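Embryonic developmental protein tofu-6 (PDB 7OCX) takes part in piRNA (21U-RNA) biogenesis as a component of the PETISCO complex, where its RNA recognition motif domain pairs with that of PID-3. Local coordinates at residues A17-R22 / V91-N96; H35-F40 / D71-N76. All coordinates share one frame; numbering follows the deposited sequence.

Contact 1 (A17-R22 / V91-N96)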
loop_
_atom_site.group_PDB
_atom_site.type_symbol
_atom_site.label_atom_id
_atom_site.label_comp_id
_atom_site.label_asym_id
_atom_site.label_seq_id
_atom_site.Cartn_x
_atom_site.Cartn_y
_atom_site.Cartn_z
ATOM N N ALA C 17 10.716 -12.435 -10.605
ATOM C CA ALA C 17 9.380 -12.813 -10.167
ATOM C C ALA C 17 8.629 -13.616 -11.212
ATOM O O ALA C 17 7.520 -14.077 -10.936
ATOM C CB ALA C 17 8.559 -11.570 -9.803
ATOM N N GLY C 18 9.220 -13.822 -12.384
ATOM C CA GLY C 18 8.510 -14.432 -13.484
ATOM C C GLY C 18 9.064 -15.744 -13.996
ATOM O O GLY C 18 10.253 -16.053 -13.842
ATOM N N PHE C 19 8.189 -16.506 -14.650
ATOM C CA PHE C 19 8.514 -17.834 -15.129
ATOM C C PHE C 19 8.002 -18.048 -16.544
ATOM O O PHE C 19 6.937 -17.550 -16.918
ATOM C CB PHE C 19 7.884 -18.904 -14.251
ATOM C CG PHE C 19 8.304 -18.841 -12.836
ATOM C CD1 PHE C 19 9.560 -19.276 -12.458
ATOM C CD2 PHE C 19 7.449 -18.333 -11.876
ATOM C CE1 PHE C 19 9.942 -19.215 -11.147
ATOM C CE2 PHE C 19 7.821 -18.279 -10.563
ATOM C CZ PHE C 19 9.078 -18.713 -10.199
ATOM N N HIS C 20 8.773 -18.812 -17.315
ATOM C CA HIS C 20 8.295 -19.422 -18.548
ATOM C C HIS C 20 7.783 -20.812 -18.199
ATOM O O HIS C 20 8.406 -21.529 -17.403
ATOM C CB HIS C 20 9.407 -19.514 -19.594
ATOM C CG HIS C 20 9.837 -18.183 -20.134
ATOM N ND1 HIS C 20 9.015 -17.382 -20.900
ATOM C CD2 HIS C 20 11.014 -17.519 -20.028
ATOM C CE1 HIS C 20 9.664 -16.280 -21.233
ATOM N NE2 HIS C 20 10.880 -16.338 -20.716
ATOM N N ILE C 21 6.641 -21.180 -18.780
ATOM C CA ILE C 21 5.937 -22.418 -18.468
ATOM C C ILE C 21 5.798 -23.233 -19.740
ATOM O O ILE C 21 5.246 -22.739 -20.730
ATOM C CB ILE C 21 4.524 -22.168 -17.911
ATOM C CG1 ILE C 21 4.522 -21.091 -16.846
ATOM C CG2 ILE C 21 3.962 -23.488 -17.406
ATOM C CD1 ILE C 21 5.316 -21.419 -15.663
ATOM N N ARG C 22 6.221 -24.493 -19.696
ATOM C CA ARG C 22 6.032 -25.401 -20.820
ATOM C C ARG C 22 5.267 -26.635 -20.354
ATOM O O ARG C 22 5.140 -26.898 -19.155
ATOM C CB ARG C 22 7.385 -25.798 -21.423
ATOM C CG ARG C 22 8.090 -24.646 -22.126
ATOM C CD ARG C 22 8.145 -24.834 -23.632
ATOM N NE ARG C 22 9.206 -25.753 -24.028
ATOM C CZ ARG C 22 9.018 -26.968 -24.528
ATOM N NH1 ARG C 22 7.804 -27.466 -24.708
ATOM N NH2 ARG C 22 10.077 -27.700 -24.862
ATOM N N VAL C 91 9.112 -25.406 -15.769
ATOM C CA VAL C 91 9.158 -24.034 -15.263
ATOM C C VAL C 91 10.594 -23.541 -15.336
ATOM O O VAL C 91 11.514 -24.215 -14.857
ATOM C CB VAL C 91 8.615 -23.951 -13.823
ATOM C CG1 VAL C 91 8.704 -22.526 -13.255
ATOM C CG2 VAL C 91 7.177 -24.452 -13.788
ATOM N N THR C 92 10.790 -22.379 -15.955
ATOM C CA THR C 92 12.104 -21.764 -16.058
ATOM C C THR C 92 11.985 -20.288 -15.726
ATOM O O THR C 92 10.923 -19.689 -15.841
ATOM C CB THR C 92 12.744 -21.959 -17.437
ATOM O OG1 THR C 92 11.886 -21.470 -18.472
ATOM C CG2 THR C 92 13.065 -23.411 -17.673
ATOM N N ASP C 93 13.090 -19.701 -15.282
ATOM C CA ASP C 93 13.065 -18.314 -14.836
ATOM C C ASP C 93 13.044 -17.375 -16.033
ATOM O O ASP C 93 13.813 -17.549 -16.981
ATOM C CB ASP C 93 14.296 -17.982 -13.992
ATOM C CG ASP C 93 14.335 -18.710 -12.666
ATOM O OD1 ASP C 93 13.291 -18.867 -12.001
ATOM O OD2 ASP C 93 15.441 -19.144 -12.297
ATOM N N HIS C 94 12.195 -16.355 -15.971
ATOM C CA HIS C 94 12.184 -15.315 -16.992
ATOM C C HIS C 94 13.240 -14.253 -16.679
ATOM O O HIS C 94 13.466 -13.913 -15.517
ATOM C CB HIS C 94 10.805 -14.654 -17.058
ATOM C CG HIS C 94 10.794 -13.387 -17.851
ATOM N ND1 HIS C 94 11.150 -12.171 -17.309
ATOM C CD2 HIS C 94 10.464 -13.144 -19.141
ATOM C CE1 HIS C 94 11.067 -11.237 -18.240
ATOM N NE2 HIS C 94 10.640 -11.799 -19.358
ATOM N N LYS C 95 13.881 -13.726 -17.728
ATOM C CA LYS C 95 14.878 -12.670 -17.592
ATOM C C LYS C 95 14.487 -11.483 -18.470
ATOM O O LYS C 95 14.085 -11.660 -19.622
ATOM C CB LYS C 95 16.291 -13.155 -17.987
ATOM C CG LYS C 95 16.756 -14.410 -17.259
ATOM C CD LYS C 95 17.258 -14.118 -15.849
ATOM C CE LYS C 95 17.017 -15.320 -14.950
ATOM N NZ LYS C 95 17.787 -15.304 -13.680
ATOM N N ASN C 96 14.616 -10.271 -17.930
ATOM C CA ASN C 96 14.334 -9.074 -18.712
ATOM C C ASN C 96 15.487 -8.799 -19.681
ATOM O O ASN C 96 16.619 -9.249 -19.485
ATOM C CB ASN C 96 14.120 -7.867 -17.796
ATOM C CG ASN C 96 12.791 -7.917 -17.050
ATOM O OD1 ASN C 96 11.725 -8.093 -17.643
ATOM N ND2 ASN C 96 12.858 -7.767 -15.732
HETATM O O HOH W 1 12.437 -14.736 -12.845
#

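Contact 2 (H35-F40 / D71-N76)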
loop_
_atom_site.group_PDB
_atom_site.type_symbol
_atom_site.label_atom_id
_atom_site.label_comp_id
_atom_site.label_asym_id
_atom_site.label_seq_id
_atom_site.Cartn_x
_atom_site.Cartn_y
_atom_site.Cartn_z
ATOM N N HIS C 35 -4.831 -20.668 -11.604
ATOM C CA HIS C 35 -5.219 -21.376 -10.382
ATOM C C HIS C 35 -4.040 -22.168 -9.823
ATOM O O HIS C 35 -3.857 -22.257 -8.604
ATOM C CB HIS C 35 -6.402 -22.332 -10.607
ATOM C CG HIS C 35 -7.719 -21.656 -10.861
ATOM N ND1 HIS C 35 -8.067 -20.446 -10.298
ATOM C CD2 HIS C 35 -8.815 -22.077 -11.545
ATOM C CE1 HIS C 35 -9.287 -20.112 -10.686
ATOM N NE2 HIS C 35 -9.770 -21.091 -11.433
ATOM N N VAL C 36 -3.250 -22.785 -10.702
ATOM C CA VAL C 36 -2.106 -23.551 -10.229
ATOM C C VAL C 36 -1.125 -22.653 -9.496
ATOM O O VAL C 36 -0.605 -23.022 -8.436
ATOM C CB VAL C 36 -1.416 -24.288 -11.389
ATOM C CG1 VAL C 36 -0.048 -24.803 -10.927
ATOM C CG2 VAL C 36 -2.309 -25.407 -11.851
ATOM N N PHE C 37 -0.837 -21.473 -10.058
ATOM C CA PHE C 37 0.177 -20.615 -9.455
ATOM C C PHE C 37 -0.366 -19.796 -8.302
ATOM O O PHE C 37 0.389 -19.453 -7.387
ATOM C CB PHE C 37 0.830 -19.749 -10.532
ATOM C CG PHE C 37 1.835 -20.513 -11.309
ATOM C CD1 PHE C 37 1.449 -21.372 -12.312
ATOM C CD2 PHE C 37 3.171 -20.468 -10.935
ATOM C CE1 PHE C 37 2.384 -22.147 -12.967
ATOM C CE2 PHE C 37 4.110 -21.226 -11.600
ATOM C CZ PHE C 37 3.712 -22.069 -12.617
ATOM N N GLN C 38 -1.662 -19.532 -8.273
ATOM C CA GLN C 38 -2.225 -18.837 -7.128
ATOM C C GLN C 38 -2.010 -19.586 -5.815
ATOM O O GLN C 38 -2.030 -18.966 -4.744
ATOM C CB GLN C 38 -3.717 -18.624 -7.333
ATOM C CG GLN C 38 -4.220 -17.389 -6.690
ATOM C CD GLN C 38 -5.688 -17.504 -6.372
ATOM O OE1 GLN C 38 -6.347 -18.468 -6.768
ATOM N NE2 GLN C 38 -6.211 -16.530 -5.642
ATOM N N ASN C 39 -1.887 -20.916 -5.851
ATOM C CA ASN C 39 -1.663 -21.650 -4.606
ATOM C C ASN C 39 -0.349 -21.284 -3.931
ATOM O O ASN C 39 -0.169 -21.586 -2.746
ATOM C CB ASN C 39 -1.683 -23.162 -4.840
ATOM C CG ASN C 39 -3.037 -23.705 -5.247
ATOM O OD1 ASN C 39 -4.082 -23.246 -4.777
ATOM N ND2 ASN C 39 -3.027 -24.670 -6.159
ATOM N N PHE C 40 0.584 -20.680 -4.658
ATOM C CA PHE C 40 1.889 -20.298 -4.130
ATOM C C PHE C 40 1.974 -18.835 -3.742
ATOM O O PHE C 40 2.951 -18.437 -3.093
ATOM C CB PHE C 40 2.972 -20.620 -5.165
ATOM C CG PHE C 40 2.975 -22.055 -5.578
ATOM C CD1 PHE C 40 2.536 -22.426 -6.831
ATOM C CD2 PHE C 40 3.410 -23.040 -4.701
ATOM C CE1 PHE C 40 2.523 -23.750 -7.210
ATOM C CE2 PHE C 40 3.407 -24.370 -5.074
ATOM C CZ PHE C 40 2.959 -24.726 -6.331
ATOM N N ASP C 71 9.715 -17.267 -5.125
ATOM C CA ASP C 71 10.572 -18.196 -4.396
ATOM C C ASP C 71 9.767 -19.366 -3.829
ATOM O O ASP C 71 10.239 -20.510 -3.845
ATOM C CB ASP C 71 11.336 -17.479 -3.276
ATOM C CG ASP C 71 12.479 -16.610 -3.802
ATOM O OD1 ASP C 71 12.890 -16.797 -4.969
ATOM O OD2 ASP C 71 13.043 -15.818 -3.027
ATOM N N GLU C 72 8.549 -19.106 -3.322
ATOM C CA GLU C 72 7.705 -20.210 -2.851
ATOM C C GLU C 72 7.335 -21.162 -3.985
ATOM O O GLU C 72 7.108 -22.352 -3.744
ATOM C CB GLU C 72 6.428 -19.693 -2.173
ATOM C CG GLU C 72 6.637 -18.783 -0.958
ATOM C CD GLU C 72 6.443 -19.511 0.378
ATOM O OE1 GLU C 72 7.068 -19.101 1.378
ATOM O OE2 GLU C 72 5.642 -20.472 0.437
ATOM N N VAL C 73 7.247 -20.662 -5.222
ATOM C CA VAL C 73 7.134 -21.557 -6.369
ATOM C C VAL C 73 8.408 -22.370 -6.531
ATOM O O VAL C 73 8.376 -23.607 -6.568
ATOM C CB VAL C 73 6.815 -20.767 -7.651
ATOM C CG1 VAL C 73 6.968 -21.656 -8.873
ATOM C CG2 VAL C 73 5.411 -20.215 -7.580
ATOM N N ARG C 74 9.555 -21.690 -6.619
ATOM C CA ARG C 74 10.826 -22.391 -6.772
ATOM C C ARG C 74 11.006 -23.469 -5.705
ATOM O O ARG C 74 11.687 -24.473 -5.952
ATOM C CB ARG C 74 11.983 -21.376 -6.746
ATOM C CG ARG C 74 11.976 -20.396 -7.942
ATOM C CD ARG C 74 13.226 -19.507 -8.057
ATOM N NE ARG C 74 13.140 -18.648 -9.233
ATOM C CZ ARG C 74 12.647 -17.418 -9.254
ATOM N NH1 ARG C 74 12.344 -16.769 -8.143
ATOM N NH2 ARG C 74 12.437 -16.832 -10.428
ATOM N N LYS C 75 10.390 -23.296 -4.524
ATOM C CA LYS C 75 10.534 -24.302 -3.468
ATOM C C LYS C 75 9.836 -25.612 -3.820
ATOM O O LYS C 75 10.371 -26.693 -3.544
ATOM C CB LYS C 75 9.985 -23.812 -2.123
ATOM C CG LYS C 75 10.804 -22.767 -1.391
ATOM C CD LYS C 75 10.084 -22.266 -0.136
ATOM C CE LYS C 75 9.932 -20.748 -0.155
ATOM N NZ LYS C 75 10.991 -20.025 0.620
ATOM N N ASN C 76 8.624 -25.539 -4.389
ATOM C CA ASN C 76 7.839 -26.737 -4.657
ATOM C C ASN C 76 8.214 -27.408 -5.967
ATOM O O ASN C 76 7.524 -28.340 -6.393
ATOM C CB ASN C 76 6.341 -26.429 -4.672
ATOM C CG ASN C 76 5.848 -25.876 -3.357
ATOM O OD1 ASN C 76 6.414 -24.923 -2.824
ATOM N ND2 ASN C 76 4.834 -26.527 -2.783
#

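Contact 1 (A17-R22 / V91-N96)
Gly-18 to Ile-21 and Val-91 to His-94 run antiparallel on neighbouring strands 18-25 and 87-93 of the RRM sheet, their axes at 148°, with His-20 and Thr-92 as the hydrogen-bonded pair. His-20 N gives its hydrogen to Thr-92 O at 2.8 Å, and Thr-92 N returns one to His-20 O. Past Asp-93, His-94 N reaches Gly-18 O at 2.9 Å almost straight, 175° at the hydrogen, although the donor stands above the carbonyl plane. A water also donates to Gly-18 O and joins it to His-94 O. The CB of His-94 lies against the bare Gly-18 backbone, 3.6 Å from Gly-18 O.

On the helix-covered face, Phe-19 and Val-91 cross at a slant, CD1 to CG1 3.5 Å. The CG1 branch of Val-91 gets there by standing anti to its backbone N; CG2 turns to Ile-21 CD1. The beta-branched Val-91 and Ile-21 are broad next to the backbone, while Phe-19 carries its flat ring further out, toward helix 67-75. Asp-93 OD1 approaches Phe-19 CE1 at 3.5 Å, while Arg-74 takes the same oxygen in a salt bridge.

On the other face, His-20 NE2 comes within 3.6 Å of His-94 CD2, at the edge of the His-94 ring; the two ring planes are 52° apart. Phe-61 meets His-94 edge-to-face.

The strand pair thus separates its chemistry by face: apolar groups and a carboxylate probably balanced by Arg-74 on one, imidazoles on the side that in RRMs commonly receives RNA, where a positive charge on one histidine would probably discourage one on the other.

Contact 2 (H35-F40 / D71-N76)
Phe-40, just beyond helix 30-38, lays its side chain against helix 67-75, and Val-73 is the residue it meets first. The CB of Phe-40 lies 3.5 Å from Val-73 CG2, and along the near part of the ring CG and CD1 stay close to that same methyl. The CA of Val-73 sits over one face of the ring. Along the other edge, CD2 passes 3.9 Å from Glu-72 O, and CE2 comes to 3.3 Å from Asn-76 CG, the ring and amide meeting tip to tip with their planes 69° apart. CZ, at the tip, reaches the CB of Asn-76 at 4.1 Å. The first torsion explains this course: CG is anti to the carbonyl carbon (chi1 -56°), and the ring extends toward the C-terminal turn of the facing helix.

Val-73 meets two rings. CG2 packs on Phe-40 and also reaches Phe-37 CD2, while CG1, anti to the backbone N (chi1 169°), touches Phe-37 CE2 at 4.0 Å, the phenylalanine lying across the valine at nearly a right angle. A compact branched residue suits this place, for it fills the space between two large rings. From its side chain, Glu-72 brings CB to 3.8 Å from Phe-40 O, and Leu-82 of strand 81-84 also touches Phe-40.

The C-terminal ends of the two helices of the beta-alpha-beta-beta-alpha-beta RRM fold thus meet on one face of the sheet, by dispersion and hydrophobic burial rather than by charge. Phe-37 and Val-73 are buried, Phe-40 is partly exposed, and polar Glu-72 and Asn-76 border the solvent.

Contact 1 and contact 2, their centres about 13 Å apart, are the two layers of one RRM: the adjacent strands 18-25 and 87-93 and the helices packed on one face of their sheet. The layers meet through hydrophobic residues, with Ile-21 CD1 3.5 Å from Phe-37 CZ and Phe-19 CZ 3.9 Å from Val-73 CG1, making Val-73 and Phe-37 part of both the helix pair and the core below. At the border, Arg-74 NH2 bridges to Asp-93 OD1 at 2.7 Å and lies against the Phe-19 ring. Arg-74 also pairs with Asp-71, whose other oxygen makes a salt bridge to Arg-73 of a PID-3 chain, thereby linking the end of strand 87-93, through helix 67-75, to the partner protein.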